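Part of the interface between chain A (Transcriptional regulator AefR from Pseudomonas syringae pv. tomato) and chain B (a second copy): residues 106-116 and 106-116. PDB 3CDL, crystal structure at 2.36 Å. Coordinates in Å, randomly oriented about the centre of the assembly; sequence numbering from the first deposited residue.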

# COMPACT_ATOMS: atom_id res chain seq x y z
N ALA A 106 -8.34 5.18 -7.55
CA ALA A 106 -7.37 5.09 -6.47
C ALA A 106 -5.94 4.80 -6.98
O ALA A 106 -4.97 5.38 -6.48
N ARG A 107 -5.85 3.99 -8.05
CA ARG A 107 -4.55 3.65 -8.67
C ARG A 107 -3.86 4.83 -9.33
O ARG A 107 -2.65 5.00 -9.14
N VAL A 108 -4.61 5.63 -10.11
CA VAL A 108 -3.99 6.81 -10.74
C VAL A 108 -3.37 7.71 -9.66
O VAL A 108 -2.22 8.16 -9.80
N VAL A 109 -4.13 7.94 -8.60
CA VAL A 109 -3.71 8.78 -7.48
C VAL A 109 -2.46 8.26 -6.73
O VAL A 109 -1.53 9.04 -6.46
N VAL A 110 -2.47 6.95 -6.39
CA VAL A 110 -1.29 6.32 -5.79
C VAL A 110 -0.09 6.43 -6.74
O VAL A 110 1.02 6.76 -6.31
N GLY A 111 -0.31 6.18 -8.03
CA GLY A 111 0.78 6.21 -9.00
C GLY A 111 1.35 7.60 -9.21
O GLY A 111 2.56 7.78 -9.47
N ALA A 112 0.49 8.61 -9.09
CA ALA A 112 0.89 9.97 -9.36
C ALA A 112 1.77 10.56 -8.24
O ALA A 112 2.48 11.55 -8.44
N THR A 113 1.69 9.98 -7.04
CA THR A 113 2.47 10.49 -5.92
C THR A 113 3.78 9.74 -5.74
O THR A 113 4.75 10.31 -5.28
N ILE A 114 3.83 8.47 -6.12
CA ILE A 114 5.13 7.79 -6.14
C ILE A 114 5.98 8.34 -7.28
O ILE A 114 7.17 8.68 -7.07
N HIS A 115 5.36 8.49 -8.47
CA HIS A 115 6.05 8.99 -9.65
C HIS A 115 6.45 10.47 -9.47
O HIS A 115 7.35 10.95 -10.16
N SER A 116 5.82 11.17 -8.52
CA SER A 116 6.16 12.58 -8.24
C SER A 116 6.42 12.95 -6.78
O SER A 116 5.52 13.39 -6.06
N ALA B 106 11.86 -0.31 -3.14
CA ALA B 106 10.44 -0.51 -3.04
C ALA B 106 9.68 0.49 -3.91
O ALA B 106 8.79 0.11 -4.67
N ARG B 107 10.04 1.77 -3.78
CA ARG B 107 9.41 2.83 -4.56
C ARG B 107 9.54 2.59 -6.06
O ARG B 107 8.54 2.52 -6.78
N VAL B 108 10.77 2.45 -6.55
CA VAL B 108 10.92 2.17 -7.98
C VAL B 108 10.21 0.88 -8.42
O VAL B 108 9.67 0.87 -9.51
N VAL B 109 10.15 -0.16 -7.59
CA VAL B 109 9.52 -1.43 -8.01
C VAL B 109 7.99 -1.34 -8.09
O VAL B 109 7.38 -1.73 -9.08
N VAL B 110 7.39 -0.81 -7.02
CA VAL B 110 6.00 -0.42 -7.03
C VAL B 110 5.70 0.56 -8.15
O VAL B 110 4.70 0.40 -8.87
N GLY B 111 6.55 1.56 -8.32
CA GLY B 111 6.38 2.51 -9.41
C GLY B 111 6.43 1.84 -10.77
O GLY B 111 5.73 2.25 -11.70
N ALA B 112 7.25 0.81 -10.88
CA ALA B 112 7.38 0.13 -12.15
C ALA B 112 6.24 -0.86 -12.38
O ALA B 112 5.96 -1.21 -13.51
N THR B 113 5.58 -1.33 -11.33
CA THR B 113 4.51 -2.31 -11.60
C THR B 113 3.11 -1.73 -11.64
O THR B 113 2.26 -2.27 -12.31
N ILE B 114 2.90 -0.61 -10.94
CA ILE B 114 1.55 -0.06 -10.73
C ILE B 114 0.72 0.10 -12.01
O ILE B 114 -0.42 -0.40 -12.10
N HIS B 115 1.31 0.76 -13.01
CA HIS B 115 0.62 0.93 -14.31
C HIS B 115 1.18 0.05 -15.43
O HIS B 115 1.13 0.42 -16.58
N SER B 116 1.72 -1.11 -15.07
CA SER B 116 2.34 -2.02 -16.02
C SER B 116 1.83 -3.44 -15.81
O SER B 116 2.37 -4.18 -14.97

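This contact is a small, largely apolar helix-helix crossing, in which two copies of the same segment meet glycine against isoleucine and one histidine adds a hydrogen bond to the opposing backbone. It illustrates a general principle: where a helix carries a glycine on its contacting side, a bulky residue of the partner can settle close to the main chain. The helices run at 140° to each other, nearer antiparallel than parallel, with axes 9.9 Å apart at closest approach. In this register G111(A) faces I114(B), their CA atoms 6.5 Å apart, and I114(A) faces G111(B), CA to CA 6.3 Å.

Both isoleucines point toward the other stretch. I114(B), with chi1 in the t well, is a knob in a hole formed by R107(A), V110(A), G111(A) and I114(A). Its CD1 lies 3.9 Å from CG1 of V110(A), itself a t rotamer, and 3.8 Å from the backbone N of G111(A), while its CG1 approaches CG of R107(A) at 3.5 Å. The arginine thus contributes the aliphatic part of its side chain, extended through chi1 and chi2 both t. I114(A) adopts a different conformation, with chi1 at 91°, between wells. Its CD1 reaches CG2 of I114(B) at 4.0 Å and CG1 of V110(B), another t rotamer, at 4.3 Å. It is modelled too close to G111(B), so the exact fit there should not be overread.

The glycine matters on chain A: a CB on G111(A) would point toward chain B and fall 2.7 Å from NE2 of H115(B), a clash.

The histidines come next in sequence after the isoleucines and show how a CB directed sideways can still bring a ring into an interface. Both have chi1 in the m well, but chi2 differs, 161° in H115(A) and -75° in H115(B). NE2 of H115(A) donates a hydrogen bond to the carbonyl O of G111(B), 3.0 Å away at an N-H...acceptor angle of 160°; this oxygen lies at the ring edge, near its plane. The ring of H115(B) has its edge toward the chain A backbone, NE2 being 3.9 Å from CA of V108(A) and 4.2 Å from CA of G111(A). The two rings also approach one another, CE1 of H115(A) to CD2 of H115(B), at 4.3 Å. Identical sequences thus meet in a similar register, yet their isoleucines and histidines adopt different conformations.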

# COMPACT_ATOMS: atom_id res chain seq x y z
CB ALA A 106 -7.84 4.09 -5.38
CB ARG A 107 -4.69 2.48 -9.67
CG ARG A 107 -3.36 1.77 -10.07
CD ARG A 107 -3.60 0.34 -10.62
NE ARG A 107 -4.95 0.32 -11.18
CZ ARG A 107 -5.90 -0.54 -10.87
NH1 ARG A 107 -5.67 -1.57 -10.09
NH2 ARG A 107 -7.10 -0.38 -11.42
CB VAL A 108 -4.88 7.62 -11.83
CG1 VAL A 108 -6.26 7.05 -12.11
CG2 VAL A 108 -4.91 9.16 -11.56
CB VAL A 109 -4.91 9.00 -6.52
CG1 VAL A 109 -4.46 9.46 -5.13
CG2 VAL A 109 -5.87 10.00 -7.13
CB VAL A 110 -1.52 4.82 -5.37
CG1 VAL A 110 -0.24 4.26 -4.76
CG2 VAL A 110 -2.67 4.65 -4.37
CB ALA A 112 -0.35 10.83 -9.59
CB THR A 113 1.64 10.67 -4.56
OG1 THR A 113 1.34 9.41 -3.95
CG2 THR A 113 0.36 11.51 -4.77
CB ILE A 114 5.04 6.25 -6.24
CG1 ILE A 114 5.05 5.78 -7.68
CG2 ILE A 114 3.83 5.72 -5.49
CD1 ILE A 114 4.61 4.33 -7.84
CB HIS A 115 5.25 8.77 -10.96
CG HIS A 115 4.97 7.32 -11.29
ND1 HIS A 115 3.98 6.93 -12.17
CD2 HIS A 115 5.55 6.17 -10.86
CE1 HIS A 115 3.96 5.61 -12.27
NE2 HIS A 115 4.89 5.12 -11.47
CB SER A 116 5.14 13.55 -8.83
OG SER A 116 5.44 14.88 -8.46
CB ALA B 106 10.02 -0.38 -1.60
CB ARG B 107 10.02 4.18 -4.21
CG ARG B 107 9.16 5.03 -3.32
CD ARG B 107 9.86 6.35 -2.98
NE ARG B 107 11.09 6.12 -2.21
CZ ARG B 107 11.22 6.38 -0.91
NH1 ARG B 107 10.21 6.89 -0.23
NH2 ARG B 107 12.38 6.14 -0.29
CB VAL B 108 12.39 2.39 -8.57
CG1 VAL B 108 13.16 3.41 -7.77
CG2 VAL B 108 13.16 1.12 -8.69
CB VAL B 109 9.97 -2.67 -7.16
CG1 VAL B 109 9.23 -3.91 -7.59
CG2 VAL B 109 11.44 -2.91 -7.32
CB VAL B 110 5.60 0.20 -5.68
CG1 VAL B 110 4.12 0.65 -5.72
CG2 VAL B 110 5.83 -0.81 -4.56
CB ALA B 112 8.77 -0.54 -12.29
CB THR B 113 4.58 -3.63 -10.72
OG1 THR B 113 3.77 -3.50 -9.55
CG2 THR B 113 5.98 -3.94 -10.29
CB ILE B 114 1.55 1.24 -9.85
CG1 ILE B 114 0.11 1.70 -9.53
CG2 ILE B 114 2.41 2.36 -10.48
CD1 ILE B 114 -0.03 2.39 -8.15
CB HIS B 115 0.55 2.42 -14.71
CG HIS B 115 -0.34 3.22 -13.82
ND1 HIS B 115 -1.72 3.16 -13.89
CD2 HIS B 115 -0.05 4.07 -12.81
CE1 HIS B 115 -2.24 3.95 -12.97
NE2 HIS B 115 -1.25 4.51 -12.29
CB SER B 116 3.85 -2.02 -15.86
OG SER B 116 4.39 -3.22 -16.40